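Local coordinates for protein glutathione transferase lambda1 (Populus trichocarpa, PDB 4PQH) that binds glutathione in a GST fold and probably acts as a thiol transferase of the plant Lambda class, with a likely role in detoxification, at residues Y38-R41 with V42-R46; K89-S92 with L93-I96; K97-D100 with S101-G105. All coordinates share one frame; numbering follows the deposited sequence.

Interaction 1. Residues Y38-R41 with V42-R46; sequences YAQR and VWITR. With GSH (glutathione), chain C.
Q40 and I44 meet one turn apart on helix 37-48, the first helix of the thioredoxin-like domain of this GST. The helix forms the crossover of the beta-alpha-beta unit between strands 28-32 and 55-59.

Backbone bonds give the helix its regular turn. W43 N donates to A39 O at 3.0 Å and I44 N to Q40 O at 2.8 Å, both nearly straight. R41 O takes two donors from T45. T45 N donates to R41 O at 3.2 Å and T45 OG1 to R41 O at 3.0 Å, from opposite faces of the carbonyl plane. T45 OG1 lies beside its own backbone N (chi1 -59°), which turns the hydroxyl back along the helix and satisfies it inside a buried contact.

Apolar packing is modest. I44 CD1 touches Q40 CG at 3.9 Å, the two side chains crossing at a slant. Separately, the V42 methyl CG2 lies 3.8 Å from the carbonyl oxygen Y38 O. The polar ends leave this pair of segments. The Q40 amide bonds to R181, E180 and T217, and the R41 guanidinium to A174 O and S92 OG. Both residues therefore tie the helix to its surroundings, A174, E180 and R181 being on helix 170-190 of the C-terminal domain.

Glutathione lies against the start of the helix. Its O11 lies off the edge of the R41 guanidinium, near its plane, without a direct bond. The Y38 ring is covered on one face by the gamma-glutamyl chain, and SG2 lies at its edge, in plane. CB1 of glutathione stands 3.9 Å above the Y38 ring, over its centre.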
loop_
_atom_site.group_PDB
_atom_site.type_symbol
_atom_site.label_atom_id
_atom_site.label_comp_id
_atom_site.label_asym_id
_atom_site.label_seq_id
_atom_site.Cartn_x
_atom_site.Cartn_y
_atom_site.Cartn_z
ATOM N N TYR A 38 0.465 -4.801 2.131
ATOM C CA TYR A 38 0.409 -4.914 0.678
ATOM C C TYR A 38 -0.994 -4.607 0.177
ATOM O O TYR A 38 -1.177 -3.884 -0.813
ATOM C CB TYR A 38 0.834 -6.319 0.245
ATOM C CG TYR A 38 2.257 -6.629 0.618
ATOM C CD1 TYR A 38 3.314 -6.139 -0.136
ATOM C CD2 TYR A 38 2.548 -7.403 1.733
ATOM C CE1 TYR A 38 4.621 -6.417 0.211
ATOM C CE2 TYR A 38 3.842 -7.681 2.082
ATOM C CZ TYR A 38 4.874 -7.194 1.324
ATOM O OH TYR A 38 6.164 -7.484 1.687
ATOM N N ALA A 39 -1.991 -5.136 0.878
ATOM C CA ALA A 39 -3.384 -4.876 0.535
ATOM C C ALA A 39 -3.745 -3.412 0.787
ATOM O O ALA A 39 -4.512 -2.806 0.028
ATOM C CB ALA A 39 -4.310 -5.809 1.315
ATOM N N GLN A 40 -3.181 -2.836 1.845
ATOM C CA GLN A 40 -3.438 -1.438 2.157
ATOM C C GLN A 40 -3.006 -0.526 1.016
ATOM O O GLN A 40 -3.675 0.467 0.747
ATOM C CB GLN A 40 -2.736 -1.034 3.451
ATOM C CG GLN A 40 -3.244 0.279 4.031
ATOM C CD GLN A 40 -2.418 0.750 5.211
ATOM O OE1 GLN A 40 -1.480 0.064 5.638
ATOM N NE2 GLN A 40 -2.764 1.913 5.755
ATOM N N ARG A 41 -1.906 -0.849 0.337
ATOM C CA ARG A 41 -1.492 -0.081 -0.846
ATOM C C ARG A 41 -2.635 0.083 -1.826
ATOM O O ARG A 41 -2.876 1.174 -2.353
ATOM C CB ARG A 41 -0.368 -0.807 -1.584
ATOM C CG ARG A 41 0.990 -0.773 -0.908
ATOM C CD ARG A 41 1.996 -1.551 -1.752
ATOM N NE ARG A 41 3.385 -1.333 -1.343
ATOM C CZ ARG A 41 4.384 -2.176 -1.585
ATOM N NH1 ARG A 41 4.160 -3.324 -2.216
ATOM N NH2 ARG A 41 5.611 -1.865 -1.195
ATOM N N VAL A 42 -3.344 -1.006 -2.068
ATOM C CA VAL A 42 -4.376 -1.024 -3.095
ATOM C C VAL A 42 -5.650 -0.355 -2.588
ATOM O O VAL A 42 -6.334 0.365 -3.319
ATOM C CB VAL A 42 -4.657 -2.474 -3.574
ATOM C CG1 VAL A 42 -5.498 -2.452 -4.830
ATOM C CG2 VAL A 42 -3.340 -3.198 -3.863
ATOM N N TRP A 43 -5.946 -0.572 -1.315
ATOM C CA TRP A 43 -7.067 0.074 -0.655
ATOM C C TRP A 43 -6.895 1.608 -0.681
ATOM O O TRP A 43 -7.844 2.352 -0.978
ATOM C CB TRP A 43 -7.151 -0.459 0.770
ATOM C CG TRP A 43 -8.276 0.038 1.615
ATOM C CD1 TRP A 43 -9.297 0.873 1.255
ATOM C CD2 TRP A 43 -8.487 -0.285 2.992
ATOM N NE1 TRP A 43 -10.133 1.085 2.334
ATOM C CE2 TRP A 43 -9.651 0.385 3.410
ATOM C CE3 TRP A 43 -7.802 -1.088 3.911
ATOM C CZ2 TRP A 43 -10.142 0.288 4.714
ATOM C CZ3 TRP A 43 -8.288 -1.183 5.207
ATOM C CH2 TRP A 43 -9.447 -0.500 5.594
ATOM N N ILE A 44 -5.688 2.086 -0.378
ATOM C CA ILE A 44 -5.394 3.521 -0.453
ATOM C C ILE A 44 -5.617 4.032 -1.870
ATOM O O ILE A 44 -6.194 5.106 -2.063
ATOM C CB ILE A 44 -3.945 3.847 -0.027
ATOM C CG1 ILE A 44 -3.708 3.502 1.443
ATOM C CG2 ILE A 44 -3.666 5.333 -0.264
ATOM C CD1 ILE A 44 -2.239 3.320 1.774
ATOM N N THR A 45 -5.168 3.282 -2.867
ATOM C CA THR A 45 -5.334 3.696 -4.263
ATOM C C THR A 45 -6.805 3.865 -4.624
ATOM O O THR A 45 -7.210 4.887 -5.179
ATOM C CB THR A 45 -4.629 2.727 -5.221
ATOM O OG1 THR A 45 -3.238 2.679 -4.883
ATOM C CG2 THR A 45 -4.760 3.214 -6.666
ATOM N N ARG A 46 -7.612 2.875 -4.274
ATOM C CA ARG A 46 -9.060 2.944 -4.413
ATOM C C ARG A 46 -9.635 4.215 -3.801
ATOM O O ARG A 46 -10.362 4.959 -4.464
ATOM C CB ARG A 46 -9.685 1.705 -3.763
ATOM C CG ARG A 46 -11.178 1.788 -3.431
ATOM C CD ARG A 46 -11.529 0.609 -2.516
ATOM N NE ARG A 46 -12.947 0.424 -2.215
ATOM C CZ ARG A 46 -13.538 0.842 -1.094
ATOM N NH1 ARG A 46 -12.849 1.522 -0.187
ATOM N NH2 ARG A 46 -14.823 0.592 -0.887
HETATM N N1 GSH C . 4.119 -9.701 -3.350
HETATM C CA1 GSH C . 2.765 -9.696 -2.830
HETATM C C1 GSH C . 2.193 -8.338 -3.114
HETATM O O11 GSH C . 2.973 -7.378 -3.287
HETATM O O12 GSH C . 0.961 -8.179 -3.197
HETATM C CB1 GSH C . 2.768 -9.983 -1.326
HETATM C CG1 GSH C . 1.374 -10.257 -0.763
HETATM C CD1 GSH C . 1.488 -10.819 0.637
HETATM O OE1 GSH C . 2.744 -11.264 1.096
HETATM N N2 GSH C . 0.392 -10.882 1.396
HETATM C CA2 GSH C . 0.449 -11.649 2.636
HETATM C C2 GSH C . -0.425 -12.861 2.572
HETATM O O2 GSH C . -1.577 -12.860 1.771
HETATM C CB2 GSH C . -0.003 -10.826 3.833
HETATM S SG2 GSH C . 1.193 -9.580 4.381
HETATM N N3 GSH C . -0.079 -13.920 3.300
HETATM C CA3 GSH C . -0.948 -15.081 3.321
HETATM C C3 GSH C . -0.215 -16.334 2.911
HETATM O O31 GSH C . -0.780 -17.447 2.989
HETATM O O32 GSH C . 0.956 -16.276 2.478
#

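Interaction 2. Residues K89-S92 with L93-I96; sequences KGES and LDLI. With GSH (glutathione), chain C.
E91 and S92 hold the gamma-glutamyl end of glutathione where helix 92-102 begins. S92 OG donates to O11 of glutathione at 2.7 Å, and S92 N donates to O12 at 2.9 Å. One residue thus grips both carboxylate oxygens. The hydroxyl sits between its own N and carbonyl carbon (chi1 63°), which brings it to the same side as the amide. The positive charge of nearby R41 and the helix start would probably stabilise the carboxylate. E91 OE2 accepts from N1 of glutathione at 2.8 Å. Water 1 joins the same groups: it donates to E91 OE2 and to O11, and accepts from L93 N.

The backbone then takes up the helical pattern. L95 N donates to E91 O at 2.8 Å and I96 N to S92 O at 3.0 Å.

Packing lies farther out. D94 OD2 comes to 3.6 Å from E91 CB, with the two side chains side by side and their carboxylate planes turned 75° apart. L95 CD2 reaches K89 CB at 3.9 Å, and its CG rests on G90 O. K89 carries on to a cation-pi contact with Y98.

E91 is the N-cap of helix 92-102, and this strand-to-helix corner forms part of the glutathione site of the thioredoxin-like GST domain.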
loop_
_atom_site.group_PDB
_atom_site.type_symbol
_atom_site.label_atom_id
_atom_site.label_comp_id
_atom_site.label_asym_id
_atom_site.label_seq_id
_atom_site.Cartn_x
_atom_site.Cartn_y
_atom_site.Cartn_z
ATOM N N LYS A 89 -6.457 -10.550 -10.562
ATOM C CA LYS A 89 -5.052 -10.211 -10.680
ATOM C C LYS A 89 -4.484 -9.965 -9.297
ATOM O O LYS A 89 -5.173 -9.441 -8.424
ATOM C CB LYS A 89 -4.893 -8.941 -11.511
ATOM C CG LYS A 89 -5.761 -8.901 -12.755
ATOM C CD LYS A 89 -6.236 -7.490 -13.023
ATOM C CE LYS A 89 -5.077 -6.515 -12.977
ATOM N NZ LYS A 89 -4.022 -6.875 -13.965
ATOM N N GLY A 90 -3.221 -10.322 -9.104
ATOM C CA GLY A 90 -2.553 -10.067 -7.841
ATOM C C GLY A 90 -1.366 -9.138 -7.994
ATOM O O GLY A 90 -1.195 -8.510 -9.041
ATOM N N GLU A 91 -0.555 -9.079 -6.939
ATOM C CA GLU A 91 0.651 -8.251 -6.831
ATOM C C GLU A 91 0.335 -6.778 -6.591
ATOM O O GLU A 91 -0.059 -6.049 -7.504
ATOM C CB GLU A 91 1.612 -8.436 -8.014
ATOM C CG GLU A 91 2.291 -9.802 -8.054
ATOM C CD GLU A 91 3.113 -10.101 -6.805
ATOM O OE1 GLU A 91 3.420 -11.287 -6.582
ATOM O OE2 GLU A 91 3.458 -9.163 -6.051
ATOM N N SER A 92 0.511 -6.347 -5.348
ATOM C CA SER A 92 0.133 -4.993 -4.930
ATOM C C SER A 92 0.652 -3.866 -5.826
ATOM O O SER A 92 -0.097 -2.942 -6.156
ATOM C CB SER A 92 0.547 -4.762 -3.474
ATOM O OG SER A 92 1.957 -4.826 -3.311
ATOM N N LEU A 93 1.923 -3.918 -6.206
ATOM C CA LEU A 93 2.490 -2.870 -7.060
ATOM C C LEU A 93 1.882 -2.866 -8.455
ATOM O O LEU A 93 1.634 -1.803 -9.027
ATOM C CB LEU A 93 4.012 -2.987 -7.138
ATOM C CG LEU A 93 4.738 -2.706 -5.825
ATOM C CD1 LEU A 93 6.231 -2.907 -6.011
ATOM C CD2 LEU A 93 4.430 -1.282 -5.351
ATOM N N ASP A 94 1.648 -4.051 -9.007
ATOM C CA ASP A 94 0.956 -4.161 -10.283
ATOM C C ASP A 94 -0.452 -3.593 -10.153
ATOM O O ASP A 94 -0.922 -2.867 -11.034
ATOM C CB ASP A 94 0.883 -5.617 -10.750
ATOM C CG ASP A 94 2.220 -6.148 -11.212
ATOM O OD1 ASP A 94 3.146 -5.336 -11.425
ATOM O OD2 ASP A 94 2.338 -7.380 -11.378
ATOM N N LEU A 95 -1.116 -3.909 -9.045
ATOM C CA LEU A 95 -2.509 -3.523 -8.846
ATOM C C LEU A 95 -2.722 -2.028 -8.666
ATOM O O LEU A 95 -3.704 -1.488 -9.169
ATOM C CB LEU A 95 -3.115 -4.268 -7.659
ATOM C CG LEU A 95 -3.343 -5.763 -7.869
ATOM C CD1 LEU A 95 -4.049 -6.334 -6.654
ATOM C CD2 LEU A 95 -4.170 -5.958 -9.126
ATOM N N ILE A 96 -1.840 -1.356 -7.936
ATOM C CA ILE A 96 -2.009 0.086 -7.791
ATOM C C ILE A 96 -1.833 0.770 -9.152
ATOM O O ILE A 96 -2.567 1.708 -9.476
ATOM C CB ILE A 96 -1.124 0.697 -6.674
ATOM C CG1 ILE A 96 0.360 0.662 -7.047
ATOM C CG2 ILE A 96 -1.405 0.009 -5.336
ATOM C CD1 ILE A 96 1.276 1.205 -5.945
HETATM N N1 GSH C . 4.119 -9.701 -3.350
HETATM C CA1 GSH C . 2.765 -9.696 -2.830
HETATM C C1 GSH C . 2.193 -8.338 -3.114
HETATM O O11 GSH C . 2.973 -7.378 -3.287
HETATM O O12 GSH C . 0.961 -8.179 -3.197
HETATM C CB1 GSH C . 2.768 -9.983 -1.326
HETATM C CG1 GSH C . 1.374 -10.257 -0.763
HETATM C CD1 GSH C . 1.488 -10.819 0.637
HETATM O OE1 GSH C . 2.744 -11.264 1.096
HETATM N N2 GSH C . 0.392 -10.882 1.396
HETATM C CA2 GSH C . 0.449 -11.649 2.636
HETATM C C2 GSH C . -0.425 -12.861 2.572
HETATM O O2 GSH C . -1.577 -12.860 1.771
HETATM C CB2 GSH C . -0.003 -10.826 3.833
HETATM S SG2 GSH C . 1.193 -9.580 4.381
HETATM N N3 GSH C . -0.079 -13.920 3.300
HETATM C CA3 GSH C . -0.948 -15.081 3.321
HETATM C C3 GSH C . -0.215 -16.334 2.911
HETATM O O31 GSH C . -0.780 -17.447 2.989
HETATM O O32 GSH C . 0.956 -16.276 2.478
HETATM O O HOH W 1 4.024 -6.102 -5.808
#

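Interaction 3. Residues K97-D100 with S101-G105; sequences KYID and SHFDG
Y98 and H102 stack at the C-terminal end of helix 92-102, in the thioredoxin-like domain. Their rings form a close offset stack, although H102 is exposed, with centroids 3.9 Å apart and planes at 17°. Y98 CE1 lies over the centre of the imidazole, while H102 ND1 stands above the rim of the phenol ring. The same ND1 donates to Y98 O at 2.9 Å, and that oxygen lies in the imidazole plane. Stack and bond together fix the rotation of the H102 ring. Y98 CG points away from its own N (chi1 180°), which leans the ring towards the C-terminal end of the helix, against the H102 ring.

The buried side belongs to I99 and F103. I99 CG2 meets F103 CD1 at 3.9 Å. I99 also packs on V42 and T45 of helix 37-48, and F103 on L51 and K54. D100 ties the helix end to K49 by a salt bridge and to L108 N.

The backbone is looser, and S101 faces solvent. Here the helix frays. H102 N and F103 N make only weak bonds to I99 O. S101 N bonds to Y98 O from above the carbonyl plane. The S101 hydroxyl backs up a weak backbone link from S101 N to K97 O: OG donates to K97 O at 3.0 Å.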
loop_
_atom_site.group_PDB
_atom_site.type_symbol
_atom_site.label_atom_id
_atom_site.label_comp_id
_atom_site.label_asym_id
_atom_site.label_seq_id
_atom_site.Cartn_x
_atom_site.Cartn_y
_atom_site.Cartn_z
ATOM N N LYS A 97 -0.906 0.284 -9.972
ATOM C CA LYS A 97 -0.755 0.813 -11.328
ATOM C C LYS A 97 -1.976 0.503 -12.192
ATOM O O LYS A 97 -2.450 1.361 -12.950
ATOM C CB LYS A 97 0.520 0.278 -11.987
ATOM C CG LYS A 97 1.808 0.791 -11.366
ATOM C CD LYS A 97 3.012 0.164 -12.044
ATOM C CE LYS A 97 4.312 0.651 -11.433
ATOM N NZ LYS A 97 5.474 -0.119 -11.954
ATOM N N TYR A 98 -2.503 -0.707 -12.052
ATOM C CA TYR A 98 -3.657 -1.140 -12.822
ATOM C C TYR A 98 -4.904 -0.325 -12.483
ATOM O O TYR A 98 -5.589 0.170 -13.382
ATOM C CB TYR A 98 -3.908 -2.638 -12.603
ATOM C CG TYR A 98 -5.105 -3.133 -13.377
ATOM C CD1 TYR A 98 -4.978 -3.557 -14.693
ATOM C CD2 TYR A 98 -6.368 -3.154 -12.798
ATOM C CE1 TYR A 98 -6.080 -3.993 -15.406
ATOM C CE2 TYR A 98 -7.466 -3.586 -13.498
ATOM C CZ TYR A 98 -7.320 -4.009 -14.799
ATOM O OH TYR A 98 -8.420 -4.452 -15.493
ATOM N N ILE A 99 -5.194 -0.171 -11.196
ATOM C CA ILE A 99 -6.351 0.615 -10.787
ATOM C C ILE A 99 -6.217 2.060 -11.258
ATOM O O ILE A 99 -7.175 2.656 -11.758
ATOM C CB ILE A 99 -6.583 0.542 -9.262
ATOM C CG1 ILE A 99 -7.109 -0.849 -8.900
ATOM C CG2 ILE A 99 -7.568 1.631 -8.816
ATOM C CD1 ILE A 99 -7.287 -1.070 -7.424
ATOM N N ASP A 100 -5.013 2.602 -11.139
ATOM C CA ASP A 100 -4.777 3.982 -11.533
ATOM C C ASP A 100 -5.111 4.218 -13.001
ATOM O O ASP A 100 -5.559 5.307 -13.371
ATOM C CB ASP A 100 -3.325 4.367 -11.263
ATOM C CG ASP A 100 -3.057 5.841 -11.492
ATOM O OD1 ASP A 100 -3.896 6.687 -11.091
ATOM O OD2 ASP A 100 -1.994 6.151 -12.070
ATOM N N SER A 101 -4.913 3.195 -13.824
ATOM C CA SER A 101 -5.010 3.332 -15.268
ATOM C C SER A 101 -6.245 2.685 -15.878
ATOM O O SER A 101 -6.374 2.640 -17.099
ATOM C CB SER A 101 -3.746 2.792 -15.938
ATOM O OG SER A 101 -3.613 1.403 -15.721
ATOM N N HIS A 102 -7.158 2.201 -15.042
ATOM C CA HIS A 102 -8.347 1.528 -15.551
ATOM C C HIS A 102 -9.621 1.978 -14.875
ATOM O O HIS A 102 -10.680 1.409 -15.109
ATOM C CB HIS A 102 -8.217 0.009 -15.407
ATOM C CG HIS A 102 -7.247 -0.602 -16.366
ATOM N ND1 HIS A 102 -5.888 -0.612 -16.143
ATOM C CD2 HIS A 102 -7.438 -1.197 -17.568
ATOM C CE1 HIS A 102 -5.283 -1.201 -17.160
ATOM N NE2 HIS A 102 -6.202 -1.563 -18.039
ATOM N N PHE A 103 -9.517 2.998 -14.029
ATOM C CA PHE A 103 -10.678 3.533 -13.341
ATOM C C PHE A 103 -10.634 5.053 -13.369
ATOM O O PHE A 103 -9.577 5.648 -13.558
ATOM C CB PHE A 103 -10.719 3.056 -11.884
ATOM C CG PHE A 103 -10.947 1.579 -11.724
ATOM C CD1 PHE A 103 -9.894 0.686 -11.826
ATOM C CD2 PHE A 103 -12.215 1.089 -11.463
ATOM C CE1 PHE A 103 -10.100 -0.674 -11.671
ATOM C CE2 PHE A 103 -12.429 -0.267 -11.312
ATOM C CZ PHE A 103 -11.369 -1.149 -11.414
ATOM N N ASP A 104 -11.793 5.664 -13.160
ATOM C CA ASP A 104 -11.914 7.114 -13.102
ATOM C C ASP A 104 -11.300 7.648 -11.803
ATOM O O ASP A 104 -10.873 6.882 -10.925
ATOM C CB ASP A 104 -13.398 7.501 -13.214
ATOM C CG ASP A 104 -13.625 8.896 -13.795
ATOM O OD1 ASP A 104 -12.684 9.710 -13.864
ATOM O OD2 ASP A 104 -14.785 9.178 -14.161
ATOM N N GLY A 105 -11.264 8.966 -11.677
ATOM C CA GLY A 105 -10.686 9.610 -10.516
ATOM C C GLY A 105 -9.379 10.267 -10.900
ATOM O O GLY A 105 -8.887 10.062 -12.007
#

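Overall arrangement
The three contacts run in series along the chain, all in the thioredoxin-like N-terminal domain. Interaction 1 lies on helix 37-48. Interaction 2 joins strand 87-90 to the start of helix 92-102, and interaction 3 takes in that helix's far end. Centres 1 and 2 are about 9 Å apart; interaction 3 is about 12 Å from each. The two helices pack together. R41 and S92 join their starts, T45 packs on I96, and V42 CG1 meets I99 CD1 at 3.4 Å. Interactions 1 and 2 both touch glutathione. The helix starts thus share the ligand site, and helix 92-102 leads away from the ligand, the centre of interaction 3 being about 15 Å from the centre of the chain.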